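Local atomic coordinates of FdhC (Acinetobacter nosocomialis, PDB entry 5KTD), a protein that probably transfers a 3-hydroxybutanoyl group from coenzyme A to the amino group of a dTDP-linked 3-amino-3,6-dideoxy sugar. Residues 92-97 / 114-119; 128-133 / 158-163. All coordinates share one frame; numbering follows the deposited sequence.

Contact 1 of 2, residues 92-97 / 114-119. With QUH ([[(2~{R},3~{S},5~{R})-5-[5-methyl-2,4-bis(oxidanylidene)pyrimidin-1-yl]-3-oxidanyl-oxolan-2-yl]methoxy-oxidanyl-phosphoryl] [(2~{R},3~{R},4~{S},5~{S},6~{R})-6-methyl-3,5-bis(oxidanyl)-4-[[(3~{R})-3-oxidanylbutanoyl]amino]oxan-2-yl] hydrogen phosphate), chain C.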
ATOM      1  N   PHE A  92      -9.758  -3.357   7.532  1.00 14.61           N
ATOM      2  CA  PHE A  92      -8.800  -2.289   7.473  1.00 14.40           C
ATOM      3  C   PHE A  92      -8.914  -1.607   6.122  1.00 13.23           C
ATOM      4  O   PHE A  92      -9.203  -2.255   5.145  1.00 12.65           O
ATOM      5  CB  PHE A  92      -7.365  -2.793   7.741  1.00 15.77           C
ATOM      6  CG  PHE A  92      -6.724  -3.564   6.590  1.00 15.63           C
ATOM      7  CD1 PHE A  92      -6.939  -4.912   6.440  1.00 15.47           C
ATOM      8  CD2 PHE A  92      -5.853  -2.930   5.702  1.00 16.12           C
ATOM      9  CE1 PHE A  92      -6.391  -5.624   5.396  1.00 14.68           C
ATOM     10  CE2 PHE A  92      -5.277  -3.638   4.664  1.00 16.01           C
ATOM     11  CZ  PHE A  92      -5.524  -5.012   4.537  1.00 14.81           C
ATOM     12  N   CYS A  93      -8.706  -0.306   6.097  1.00 13.08           N
ATOM     13  CA  CYS A  93      -8.501   0.373   4.833  1.00 13.73           C
ATOM     14  C   CYS A  93      -7.000   0.408   4.463  1.00 13.06           C
ATOM     15  O   CYS A  93      -6.122   0.383   5.328  1.00 12.59           O
ATOM     16  CB  CYS A  93      -9.113   1.806   4.847  1.00 13.34           C
ATOM     17  SG  CYS A  93     -10.899   1.745   5.200  1.00 14.39           S
ATOM     18  N   TRP A  94      -6.730   0.527   3.162  1.00 12.10           N
ATOM     19  CA  TRP A  94      -5.428   0.915   2.707  1.00 12.50           C
ATOM     20  C   TRP A  94      -5.479   1.880   1.520  1.00 11.43           C
ATOM     21  O   TRP A  94      -6.515   2.049   0.888  1.00 11.23           O
ATOM     22  CB  TRP A  94      -4.557  -0.290   2.410  1.00 12.55           C
ATOM     23  CG  TRP A  94      -4.778  -1.062   1.133  1.00 13.61           C
ATOM     24  CD1 TRP A  94      -5.730  -2.002   0.879  1.00 13.81           C
ATOM     25  CD2 TRP A  94      -3.911  -1.056  -0.006  1.00 13.75           C
ATOM     26  NE1 TRP A  94      -5.513  -2.576  -0.376  1.00 15.10           N
ATOM     27  CE2 TRP A  94      -4.393  -2.022  -0.921  1.00 13.62           C
ATOM     28  CE3 TRP A  94      -2.756  -0.331  -0.332  1.00 14.09           C
ATOM     29  CZ2 TRP A  94      -3.779  -2.262  -2.173  1.00 14.38           C
ATOM     30  CZ3 TRP A  94      -2.143  -0.557  -1.616  1.00 14.30           C
ATOM     31  CH2 TRP A  94      -2.654  -1.541  -2.488  1.00 14.61           C
ATOM     32  N   GLY A  95      -4.352   2.510   1.296  1.00 11.11           N
ATOM     33  CA  GLY A  95      -4.244   3.567   0.300  1.00 11.02           C
ATOM     34  C   GLY A  95      -3.057   4.434   0.544  1.00 11.52           C
ATOM     35  O   GLY A  95      -2.002   3.909   0.945  1.00 12.82           O
ATOM     36  N   SER A  96      -3.180   5.744   0.259  1.00 11.20           N
ATOM     37  CA  SER A  96      -2.002   6.615   0.196  1.00 12.48           C
ATOM     38  C   SER A  96      -0.900   5.980  -0.667  1.00 12.34           C
ATOM     39  O   SER A  96       0.289   6.081  -0.358  1.00 14.66           O
ATOM     40  CB  SER A  96      -1.471   6.979   1.595  1.00 13.06           C
ATOM     41  OG  SER A  96      -2.482   7.558   2.399  1.00 12.51           O
ATOM     42  N   TRP A  97      -1.308   5.366  -1.766  1.00 13.07           N
ATOM     43  CA  TRP A  97      -0.461   4.428  -2.500  1.00 13.71           C
ATOM     44  C   TRP A  97       0.113   5.150  -3.730  1.00 14.09           C
ATOM     45  O   TRP A  97      -0.621   5.462  -4.681  1.00 12.53           O
ATOM     46  CB  TRP A  97      -1.293   3.257  -2.926  1.00 14.67           C
ATOM     47  CG  TRP A  97      -0.518   2.113  -3.512  1.00 15.20           C
ATOM     48  CD1 TRP A  97       0.714   1.635  -3.130  1.00 14.65           C
ATOM     49  CD2 TRP A  97      -0.992   1.250  -4.532  1.00 14.64           C
ATOM     50  NE1 TRP A  97       1.044   0.545  -3.914  1.00 14.89           N
ATOM     51  CE2 TRP A  97       0.004   0.271  -4.753  1.00 14.46           C
ATOM     52  CE3 TRP A  97      -2.184   1.209  -5.291  1.00 16.18           C
ATOM     53  CZ2 TRP A  97      -0.130  -0.714  -5.700  1.00 14.14           C
ATOM     54  CZ3 TRP A  97      -2.326   0.221  -6.252  1.00 15.93           C
ATOM     55  CH2 TRP A  97      -1.279  -0.728  -6.454  1.00 15.43           C
ATOM     56  N   LEU A 114       2.356  -6.912  -0.069  1.00 13.73           N
ATOM     57  CA  LEU A 114       2.927  -6.789   1.224  1.00 12.83           C
ATOM     58  C   LEU A 114       1.935  -6.106   2.126  1.00 13.93           C
ATOM     59  O   LEU A 114       1.845  -6.440   3.328  1.00 13.62           O
ATOM     60  CB  LEU A 114       4.227  -6.019   1.152  1.00 14.35           C
ATOM     61  CG  LEU A 114       5.449  -6.761   0.569  1.00 14.86           C
ATOM     62  CD1 LEU A 114       6.612  -5.806   0.264  1.00 16.61           C
ATOM     63  CD2 LEU A 114       5.822  -7.825   1.567  1.00 15.04           C
ATOM     64  N   VAL A 115       1.187  -5.149   1.582  1.00 14.59           N
ATOM     65  CA  VAL A 115       0.038  -4.568   2.365  1.00 14.72           C
ATOM     66  C   VAL A 115      -0.889  -5.689   2.831  1.00 14.92           C
ATOM     67  O   VAL A 115      -1.244  -5.740   3.987  1.00 13.84           O
ATOM     68  CB  VAL A 115      -0.764  -3.511   1.576  1.00 14.55           C
ATOM     69  CG1 VAL A 115      -2.149  -3.252   2.242  1.00 14.47           C
ATOM     70  CG2 VAL A 115       0.047  -2.240   1.363  1.00 14.11           C
ATOM     71  N   TYR A 116      -1.280  -6.582   1.919  1.00 15.04           N
ATOM     72  CA  TYR A 116      -2.170  -7.654   2.335  1.00 15.11           C
ATOM     73  C   TYR A 116      -1.498  -8.653   3.294  1.00 16.02           C
ATOM     74  O   TYR A 116      -2.214  -9.197   4.131  1.00 17.70           O
ATOM     75  CB  TYR A 116      -2.785  -8.365   1.127  1.00 15.08           C
ATOM     76  CG  TYR A 116      -3.681  -7.491   0.294  1.00 15.47           C
ATOM     77  CD1 TYR A 116      -4.748  -6.776   0.880  1.00 15.30           C
ATOM     78  CD2 TYR A 116      -3.500  -7.367  -1.087  1.00 15.90           C
ATOM     79  CE1 TYR A 116      -5.592  -6.002   0.115  1.00 14.26           C
ATOM     80  CE2 TYR A 116      -4.331  -6.561  -1.854  1.00 15.33           C
ATOM     81  CZ  TYR A 116      -5.377  -5.898  -1.259  1.00 15.31           C
ATOM     82  OH  TYR A 116      -6.194  -5.078  -1.969  1.00 13.63           O
ATOM     83  N   GLU A 117      -0.169  -8.868   3.220  1.00 16.13           N
ATOM     84  CA  GLU A 117       0.604  -9.616   4.272  0.50 16.70           C
ATOM     85  C   GLU A 117       0.384  -8.944   5.633  1.00 16.25           C
ATOM     86  O   GLU A 117       0.024  -9.576   6.653  1.00 15.70           O
ATOM     87  CB  GLU A 117       2.156  -9.673   3.982  0.50 17.90           C
ATOM     88  CG  GLU A 117       2.729 -10.929   3.287  0.50 18.49           C
ATOM     89  CD  GLU A 117       4.281 -11.052   3.266  0.50 18.98           C
ATOM     90  OE1 GLU A 117       4.965 -10.862   4.324  0.50 19.22           O
ATOM     91  OE2 GLU A 117       4.842 -11.370   2.175  0.50 18.29           O
ATOM     92  N   ALA A 118       0.635  -7.651   5.639  1.00 16.71           N
ATOM     93  CA  ALA A 118       0.594  -6.883   6.875  1.00 17.88           C
ATOM     94  C   ALA A 118      -0.791  -6.964   7.483  1.00 17.87           C
ATOM     95  O   ALA A 118      -0.955  -7.303   8.663  1.00 17.57           O
ATOM     96  CB  ALA A 118       1.007  -5.453   6.606  1.00 17.01           C
ATOM     97  N   GLY A 119      -1.797  -6.686   6.668  1.00 17.79           N
ATOM     98  CA  GLY A 119      -3.173  -6.615   7.160  1.00 17.35           C
ATOM     99  C   GLY A 119      -3.761  -7.933   7.595  1.00 18.97           C
ATOM    100  O   GLY A 119      -4.355  -8.044   8.659  1.00 18.07           O
TER
HETATM  101  O1  QUH C 202      -4.705   4.851  -2.480  1.00 14.15           O
HETATM  102  C1  QUH C 202      -5.887   4.492  -2.380  1.00 13.26           C
HETATM  103  C2  QUH C 202      -6.355   3.075  -2.456  1.00 12.73           C
HETATM  104  C3  QUH C 202      -5.348   2.183  -3.127  1.00 13.06           C
HETATM  105  O2  QUH C 202      -5.558   2.160  -4.547  1.00 13.50           O
HETATM  106  C4  QUH C 202      -5.455   0.743  -2.697  1.00 12.60           C
HETATM  107  N1  QUH C 202      -6.917   5.391  -2.154  1.00 14.34           N
HETATM  108  C5  QUH C 202      -6.669   6.790  -1.798  1.00 14.22           C
HETATM  109  C6  QUH C 202      -7.663   7.707  -2.514  1.00 15.58           C
HETATM  110  O3  QUH C 202      -7.533   7.488  -3.938  1.00 18.48           O
HETATM  111  C7  QUH C 202      -7.314   9.142  -2.140  1.00 16.36           C
HETATM  112  C8  QUH C 202      -8.198  10.179  -2.826  1.00 16.76           C
HETATM  113  O4  QUH C 202      -7.418   9.315  -0.710  1.00 17.05           O
HETATM  114  C9  QUH C 202      -6.910   7.010  -0.330  1.00 14.83           C
HETATM  115  O5  QUH C 202      -6.162   6.134   0.487  1.00 15.32           O
HETATM  116  C10 QUH C 202      -6.624   8.420   0.066  1.00 15.61           C
HETATM  117  O6  QUH C 202      -5.235   8.655  -0.095  1.00 15.29           O
HETATM  118  P1  QUH C 202      -4.586   9.895   0.572  1.00 14.78           P
HETATM  119  O7  QUH C 202      -4.790  11.206  -0.206  1.00 13.10           O
HETATM  120  O8  QUH C 202      -3.098   9.474   0.775  1.00 14.42           O
HETATM  121  O9  QUH C 202      -4.945  10.077   2.129  1.00 15.61           O
HETATM  122  P2  QUH C 202      -6.263  10.699   2.808  1.00 15.34           P
HETATM  123  O10 QUH C 202      -6.887   9.788   3.750  1.00 15.91           O
HETATM  124  O11 QUH C 202      -7.255  11.198   1.764  1.00 15.63           O
HETATM  125  O12 QUH C 202      -5.663  11.873   3.667  1.00 16.55           O
HETATM  126  C11 QUH C 202      -6.313  12.493   4.760  1.00 17.02           C
HETATM  127  C12 QUH C 202      -5.760  13.907   4.801  1.00 16.50           C
HETATM  128  C13 QUH C 202      -5.793  14.591   3.423  1.00 17.50           C
HETATM  129  O13 QUH C 202      -6.046  16.002   3.608  1.00 17.11           O
HETATM  130  C14 QUH C 202      -4.370  14.508   2.885  1.00 16.81           C
HETATM  131  C15 QUH C 202      -3.570  14.557   4.169  1.00 17.31           C
HETATM  132  O14 QUH C 202      -4.386  13.929   5.208  1.00 16.01           O
HETATM  133  N2  QUH C 202      -2.296  13.856   4.176  1.00 18.24           N
HETATM  134  C16 QUH C 202      -2.272  12.496   4.032  1.00 18.82           C
HETATM  135  C17 QUH C 202      -1.054  11.789   4.106  1.00 18.02           C
HETATM  136  C18 QUH C 202      -0.965  10.284   3.973  1.00 17.47           C
HETATM  137  C19 QUH C 202       0.125  12.584   4.292  1.00 17.06           C
HETATM  138  O15 QUH C 202       1.281  12.026   4.368  1.00 16.76           O
HETATM  139  N3  QUH C 202       0.072  13.909   4.427  1.00 19.03           N
HETATM  140  C20 QUH C 202      -1.103  14.531   4.382  1.00 18.57           C
HETATM  141  O16 QUH C 202      -1.056  15.837   4.536  1.00 20.18           O
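Strand 92-97 and helix 114-119 run nearly antiparallel (155°), their axes 10.4 Å apart, with Phe92 facing Gly119 and Trp94 facing Val115 as the helix lies over the sheet. Phe92 and Trp94 both hold CG between the backbone N and the carbonyl carbon (chi1 77° in Trp94), which turns their rings alike toward the helix. The Phe92 ring takes the CA of Gly119 over one face, CE1 coming within 3.8 Å of it. Because Gly119 carries no side chain, its backbone packs directly on the ring. At the ring's edge lie Val115 CG1 and Tyr116 CD1.

Trp94 is sandwiched. Val115 CG1 stands over one face of the indole, 3.6 Å from Trp94 CG and shifted toward the rim, a CH-pi contact. Over the opposite face, centred, sits C4 of QUH, the methyl end of its hydroxybutanoyl group, 3.5 Å from Trp94 CE2. The indole edge is used as well: Trp94 NE1 donates to Tyr116 OH at 3.0 Å (148° at the hydrogen), with the oxygen close to the indole plane. The rings of Trp94 and Tyr116 are steeply inclined to each other, while Phe162 stacks on Tyr116.

Beyond Gly95, Ser96 adopts a left-handed conformation within the strand, consistent with the beta bulge of the equivalent GNAT strand. Its N donates to QUH O5 at 3.0 Å and its OG to the phosphate oxygen O8 at 2.6 Å; Arg81 NE also hydrogen-bonds Ser96 OG and probably helps position the hydroxyl. Trp97 O binds the pantetheine nitrogen of coenzyme A. The valine behind one face and the tyrosine at the N-H probably restrict the tilt and rotation of the Trp94 indole, which offers the acyl methyl a flat apolar wall.

Contact 2 of 2, residues 128-133 / 158-163. With QUH ([[(2~{R},3~{S},5~{R})-5-[5-methyl-2,4-bis(oxidanylidene)pyrimidin-1-yl]-3-oxidanyl-oxolan-2-yl]methoxy-oxidanyl-phosphoryl] [(2~{R},3~{R},4~{S},5~{S},6~{R})-6-methyl-3,5-bis(oxidanyl)-4-[[(3~{R})-3-oxidanylbutanoyl]amino]oxan-2-yl] hydrogen phosphate), chain C.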
ATOM      1  N   SER A 128     -10.428  -6.060   3.777  1.00 15.88           N
ATOM      2  CA  SER A 128      -9.736  -4.841   3.449  1.00 14.76           C
ATOM      3  C   SER A 128     -10.695  -3.979   2.666  1.00 13.18           C
ATOM      4  O   SER A 128     -11.426  -4.510   1.909  1.00 11.31           O
ATOM      5  CB  SER A 128      -8.516  -5.095   2.595  1.00 15.57           C
ATOM      6  OG  SER A 128      -7.821  -3.866   2.468  1.00 15.63           O
ATOM      7  N   HIS A 129     -10.754  -2.678   2.943  1.00 13.02           N
ATOM      8  CA  HIS A 129     -11.613  -1.773   2.165  1.00 13.96           C
ATOM      9  C   HIS A 129     -10.756  -0.681   1.548  1.00 12.38           C
ATOM     10  O   HIS A 129      -9.822  -0.236   2.140  1.00 12.59           O
ATOM     11  CB  HIS A 129     -12.695  -1.086   3.019  1.00 14.73           C
ATOM     12  CG  HIS A 129     -13.648  -2.030   3.719  1.00 15.46           C
ATOM     13  ND1 HIS A 129     -14.450  -1.600   4.759  1.00 16.34           N
ATOM     14  CD2 HIS A 129     -13.917  -3.358   3.569  1.00 13.90           C
ATOM     15  CE1 HIS A 129     -15.197  -2.612   5.185  1.00 14.94           C
ATOM     16  NE2 HIS A 129     -14.903  -3.680   4.475  1.00 13.62           N
ATOM     17  N   PHE A 130     -11.087  -0.266   0.326  1.00 12.45           N
ATOM     18  CA  PHE A 130     -10.430   0.859  -0.276  1.00 12.22           C
ATOM     19  C   PHE A 130     -11.274   1.388  -1.432  1.00 12.44           C
ATOM     20  O   PHE A 130     -12.204   0.736  -1.887  1.00 13.34           O
ATOM     21  CB  PHE A 130      -9.005   0.489  -0.777  1.00 11.82           C
ATOM     22  CG  PHE A 130      -8.982  -0.619  -1.758  1.00 12.83           C
ATOM     23  CD1 PHE A 130      -8.860  -1.932  -1.346  1.00 12.61           C
ATOM     24  CD2 PHE A 130      -9.118  -0.346  -3.118  1.00 13.60           C
ATOM     25  CE1 PHE A 130      -8.809  -2.958  -2.278  1.00 12.84           C
ATOM     26  CE2 PHE A 130      -9.073  -1.385  -4.055  1.00 13.72           C
ATOM     27  CZ  PHE A 130      -8.923  -2.664  -3.631  1.00 13.88           C
ATOM     28  N   GLU A 131     -10.898   2.545  -1.922  1.00 13.15           N
ATOM     29  CA  GLU A 131     -11.583   3.167  -3.016  1.00 13.70           C
ATOM     30  C   GLU A 131     -10.583   3.772  -3.967  1.00 13.82           C
ATOM     31  O   GLU A 131      -9.447   3.995  -3.598  1.00 13.26           O
ATOM     32  CB  GLU A 131     -12.549   4.244  -2.505  1.00 15.01           C
ATOM     33  CG  GLU A 131     -11.959   5.473  -1.859  1.00 15.24           C
ATOM     34  CD  GLU A 131     -11.916   5.422  -0.364  1.00 15.79           C
ATOM     35  OE1 GLU A 131     -11.025   6.011   0.247  1.00 16.84           O
ATOM     36  OE2 GLU A 131     -12.785   4.815   0.230  1.00 17.20           O
ATOM     37  N   VAL A 132     -11.043   4.045  -5.181  1.00 14.19           N
ATOM     38  CA  VAL A 132     -10.213   4.535  -6.257  1.00 16.10           C
ATOM     39  C   VAL A 132     -11.075   5.517  -7.011  1.00 17.02           C
ATOM     40  O   VAL A 132     -12.229   5.207  -7.303  1.00 17.02           O
ATOM     41  CB  VAL A 132      -9.871   3.394  -7.212  1.00 16.29           C
ATOM     42  CG1 VAL A 132      -9.065   3.878  -8.420  1.00 16.97           C
ATOM     43  CG2 VAL A 132      -9.169   2.233  -6.453  1.00 16.30           C
ATOM     44  N   MET A 133     -10.540   6.694  -7.316  1.00 16.65           N
ATOM     45  CA  MET A 133     -11.293   7.682  -8.110  1.00 17.29           C
ATOM     46  C   MET A 133     -11.723   7.201  -9.448  1.00 17.66           C
ATOM     47  O   MET A 133     -10.962   6.596 -10.159  1.00 18.30           O
ATOM     48  CB  MET A 133     -10.505   8.975  -8.315  1.00 18.03           C
ATOM     49  CG  MET A 133     -10.472   9.795  -7.023  1.00 18.12           C
ATOM     50  SD  MET A 133     -10.023  11.529  -7.241  1.00 17.74           S
ATOM     51  CE  MET A 133     -11.515  12.156  -8.028  1.00 18.14           C
ATOM     52  N   ILE A 158     -15.039   4.578  -7.075  1.00 19.51           N
ATOM     53  CA  ILE A 158     -15.470   3.204  -6.950  1.00 18.82           C
ATOM     54  C   ILE A 158     -14.907   2.602  -5.677  1.00 20.20           C
ATOM     55  O   ILE A 158     -13.727   2.823  -5.350  1.00 16.10           O
ATOM     56  CB  ILE A 158     -15.173   2.367  -8.139  1.00 19.20           C
ATOM     57  CG1 ILE A 158     -15.907   2.951  -9.354  1.00 20.17           C
ATOM     58  CG2 ILE A 158     -15.629   0.923  -7.850  1.00 19.63           C
ATOM     59  CD1 ILE A 158     -15.793   2.138 -10.626  1.00 21.89           C
ATOM     60  N   TYR A 159     -15.794   1.913  -4.916  1.00 18.85           N
ATOM     61  CA  TYR A 159     -15.455   1.325  -3.585  1.00 19.24           C
ATOM     62  C   TYR A 159     -15.266  -0.160  -3.741  1.00 18.35           C
ATOM     63  O   TYR A 159     -16.058  -0.833  -4.442  1.00 16.89           O
ATOM     64  CB  TYR A 159     -16.530   1.610  -2.548  1.00 20.25           C
ATOM     65  CG  TYR A 159     -16.636   3.058  -2.299  1.00 20.15           C
ATOM     66  CD1 TYR A 159     -15.796   3.655  -1.410  1.00 20.39           C
ATOM     67  CD2 TYR A 159     -17.514   3.865  -3.045  1.00 19.46           C
ATOM     68  CE1 TYR A 159     -15.822   5.008  -1.203  1.00 20.99           C
ATOM     69  CE2 TYR A 159     -17.556   5.231  -2.834  1.00 19.24           C
ATOM     70  CZ  TYR A 159     -16.721   5.797  -1.937  1.00 19.10           C
ATOM     71  OH  TYR A 159     -16.689   7.143  -1.683  1.00 18.74           O
ATOM     72  N   TYR A 160     -14.196  -0.664  -3.135  1.00 16.59           N
ATOM     73  CA  TYR A 160     -13.883  -2.078  -3.248  1.00 15.92           C
ATOM     74  C   TYR A 160     -13.725  -2.712  -1.893  1.00 14.58           C
ATOM     75  O   TYR A 160     -13.387  -2.049  -0.919  1.00 13.74           O
ATOM     76  CB  TYR A 160     -12.562  -2.301  -3.999  1.00 16.39           C
ATOM     77  CG  TYR A 160     -12.565  -1.814  -5.428  1.00 16.14           C
ATOM     78  CD1 TYR A 160     -12.257  -0.471  -5.738  1.00 16.11           C
ATOM     79  CD2 TYR A 160     -12.828  -2.695  -6.465  1.00 17.23           C
ATOM     80  CE1 TYR A 160     -12.287  -0.029  -7.050  1.00 16.59           C
ATOM     81  CE2 TYR A 160     -12.802  -2.260  -7.782  1.00 17.66           C
ATOM     82  CZ  TYR A 160     -12.565  -0.932  -8.064  1.00 16.29           C
ATOM     83  OH  TYR A 160     -12.557  -0.559  -9.378  1.00 17.17           O
ATOM     84  N   ILE A 161     -13.859  -4.020  -1.894  1.00 16.71           N
ATOM     85  CA  ILE A 161     -13.289  -4.845  -0.833  1.00 19.91           C
ATOM     86  C   ILE A 161     -12.410  -5.964  -1.402  1.00 18.99           C
ATOM     87  O   ILE A 161     -12.575  -6.420  -2.554  1.00 17.66           O
ATOM     88  CB  ILE A 161     -14.293  -5.453   0.202  1.00 24.18           C
ATOM     89  CG1 ILE A 161     -14.872  -6.773  -0.245  1.00 27.86           C
ATOM     90  CG2 ILE A 161     -15.384  -4.462   0.638  1.00 26.26           C
ATOM     91  CD1 ILE A 161     -15.847  -6.675  -1.378  1.00 29.92           C
ATOM     92  N   PHE A 162     -11.491  -6.401  -0.541  1.00 18.21           N
ATOM     93  CA  PHE A 162     -10.554  -7.489  -0.850  1.00 17.98           C
ATOM     94  C   PHE A 162     -10.583  -8.478   0.318  1.00 16.89           C
ATOM     95  O   PHE A 162     -10.297  -8.112   1.455  1.00 14.15           O
ATOM     96  CB  PHE A 162      -9.156  -6.940  -1.086  1.00 19.01           C
ATOM     97  CG  PHE A 162      -8.223  -7.947  -1.733  1.00 20.22           C
ATOM     98  CD1 PHE A 162      -7.531  -8.875  -0.970  1.00 18.89           C
ATOM     99  CD2 PHE A 162      -8.065  -7.977  -3.106  1.00 22.25           C
ATOM    100  CE1 PHE A 162      -6.700  -9.817  -1.565  1.00 19.77           C
ATOM    101  CE2 PHE A 162      -7.247  -8.937  -3.700  1.00 22.53           C
ATOM    102  CZ  PHE A 162      -6.561  -9.858  -2.921  1.00 20.88           C
ATOM    103  N   PRO A 163     -11.045  -9.695   0.067  1.00 16.98           N
ATOM    104  CA  PRO A 163     -11.188 -10.630   1.192  1.00 17.56           C
ATOM    105  C   PRO A 163      -9.888 -11.404   1.483  1.00 17.91           C
ATOM    106  O   PRO A 163      -9.066 -11.639   0.551  1.00 15.29           O
ATOM    107  CB  PRO A 163     -12.297 -11.587   0.711  1.00 17.60           C
ATOM    108  CG  PRO A 163     -12.134 -11.612  -0.748  1.00 17.22           C
ATOM    109  CD  PRO A 163     -11.694 -10.204  -1.138  1.00 17.97           C
TER
HETATM  110  O1  QUH C 202      -4.705   4.851  -2.480  1.00 14.15           O
HETATM  111  C1  QUH C 202      -5.887   4.492  -2.380  1.00 13.26           C
HETATM  112  C2  QUH C 202      -6.355   3.075  -2.456  1.00 12.73           C
HETATM  113  C3  QUH C 202      -5.348   2.183  -3.127  1.00 13.06           C
HETATM  114  O2  QUH C 202      -5.558   2.160  -4.547  1.00 13.50           O
HETATM  115  C4  QUH C 202      -5.455   0.743  -2.697  1.00 12.60           C
HETATM  116  N1  QUH C 202      -6.917   5.391  -2.154  1.00 14.34           N
HETATM  117  C5  QUH C 202      -6.669   6.790  -1.798  1.00 14.22           C
HETATM  118  C6  QUH C 202      -7.663   7.707  -2.514  1.00 15.58           C
HETATM  119  O3  QUH C 202      -7.533   7.488  -3.938  1.00 18.48           O
HETATM  120  C7  QUH C 202      -7.314   9.142  -2.140  1.00 16.36           C
HETATM  121  C8  QUH C 202      -8.198  10.179  -2.826  1.00 16.76           C
HETATM  122  O4  QUH C 202      -7.418   9.315  -0.710  1.00 17.05           O
HETATM  123  C9  QUH C 202      -6.910   7.010  -0.330  1.00 14.83           C
HETATM  124  O5  QUH C 202      -6.162   6.134   0.487  1.00 15.32           O
HETATM  125  C10 QUH C 202      -6.624   8.420   0.066  1.00 15.61           C
HETATM  126  O6  QUH C 202      -5.235   8.655  -0.095  1.00 15.29           O
HETATM  127  P1  QUH C 202      -4.586   9.895   0.572  1.00 14.78           P
HETATM  128  O7  QUH C 202      -4.790  11.206  -0.206  1.00 13.10           O
HETATM  129  O8  QUH C 202      -3.098   9.474   0.775  1.00 14.42           O
HETATM  130  O9  QUH C 202      -4.945  10.077   2.129  1.00 15.61           O
HETATM  131  P2  QUH C 202      -6.263  10.699   2.808  1.00 15.34           P
HETATM  132  O10 QUH C 202      -6.887   9.788   3.750  1.00 15.91           O
HETATM  133  O11 QUH C 202      -7.255  11.198   1.764  1.00 15.63           O
HETATM  134  O12 QUH C 202      -5.663  11.873   3.667  1.00 16.55           O
HETATM  135  C11 QUH C 202      -6.313  12.493   4.760  1.00 17.02           C
HETATM  136  C12 QUH C 202      -5.760  13.907   4.801  1.00 16.50           C
HETATM  137  C13 QUH C 202      -5.793  14.591   3.423  1.00 17.50           C
HETATM  138  O13 QUH C 202      -6.046  16.002   3.608  1.00 17.11           O
HETATM  139  C14 QUH C 202      -4.370  14.508   2.885  1.00 16.81           C
HETATM  140  C15 QUH C 202      -3.570  14.557   4.169  1.00 17.31           C
HETATM  141  O14 QUH C 202      -4.386  13.929   5.208  1.00 16.01           O
HETATM  142  N2  QUH C 202      -2.296  13.856   4.176  1.00 18.24           N
HETATM  143  C16 QUH C 202      -2.272  12.496   4.032  1.00 18.82           C
HETATM  144  C17 QUH C 202      -1.054  11.789   4.106  1.00 18.02           C
HETATM  145  C18 QUH C 202      -0.965  10.284   3.973  1.00 17.47           C
HETATM  146  C19 QUH C 202       0.125  12.584   4.292  1.00 17.06           C
HETATM  147  O15 QUH C 202       1.281  12.026   4.368  1.00 16.76           O
HETATM  148  N3  QUH C 202       0.072  13.909   4.427  1.00 19.03           N
HETATM  149  C20 QUH C 202      -1.103  14.531   4.382  1.00 18.57           C
HETATM  150  O16 QUH C 202      -1.056  15.837   4.536  1.00 20.18           O
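Phe130 has CG between the backbone N and the carbonyl carbon (chi1 58°), whereas Tyr160 has CG anti to the carbonyl carbon (chi1 -62°); these settings swing the Phe130 ring across Tyr160 CB. The two residues are one rung of an antiparallel strand pair in the GNAT sheet, strand 127-133 against 157-163. Hydrogen-bonded pairs Ser128-Phe162, Phe130-Tyr160 and Val132-Ile158 alternate with non-hydrogen-bonded pairs His129-Ile161 and Glu131-Tyr159. In the middle, Tyr160 N reaches Phe130 O at 2.7 Å.

Tyr160 CB lies over one face of the Phe130 ring, shifted toward its rim, 3.6 Å from Phe130 CE2. The ring planes are near parallel, yet slid apart until they barely overlap. Phe162 CB touches the Phe130 edge, and Val132 CG2 packs against Tyr160 CE1 at 3.9 Å. This face of the sheet is buried under helices 107-122 and 137-146; from the latter, His140 ND1 hydrogen-bonds Tyr160 OH and so fixes the far end of that ring.

On the other face, Glu131 and Tyr159 lie side by side. The Glu131 chain bends at chi2, which brings OE2 to the edge of the tyrosine ring, 3.4 Å from Tyr159 CE1, with the carboxylate turned 72° from the ring plane. The phenol itself bonds to Asp154 and Asn157. His129 similarly runs beside Ile161, His129 CD2 against Ile161 CG2 at 3.5 Å, and its NE2 is held by Gln127.

Coenzyme A touches Glu131 and Val132, so strand 127-133 lines the cofactor cleft, the probable site of acyl transfer. There Phe130 CD2 comes within 3.8 Å of the acyl methyl C4 of QUH, and the amide nitrogen N1 of QUH donates to Glu131 O at 3.2 Å.

Overall arrangement
From the N terminus, strands 11-15, 64-70 and 75-86 lead to strand 91-99. Contact 1 then closes the connection to helix 107-122, the first half of a beta-alpha-beta unit that strand 127-133 completes. From that strand the chain runs through helix 137-146 and strand 149-153, and contact 2 closes this loop when 157-163 inserts between 127-133 and 149-153. The two loops follow in series, neither nested nor crossed. They join where parallel neighbours 91-99 and 127-133 meet, Phe92 O lying 2.7 Å from His129 N in a probable hydrogen bond. Farther along, the two strands bound the same QUH pocket, with Trp94 and Phe130 meeting obliquely.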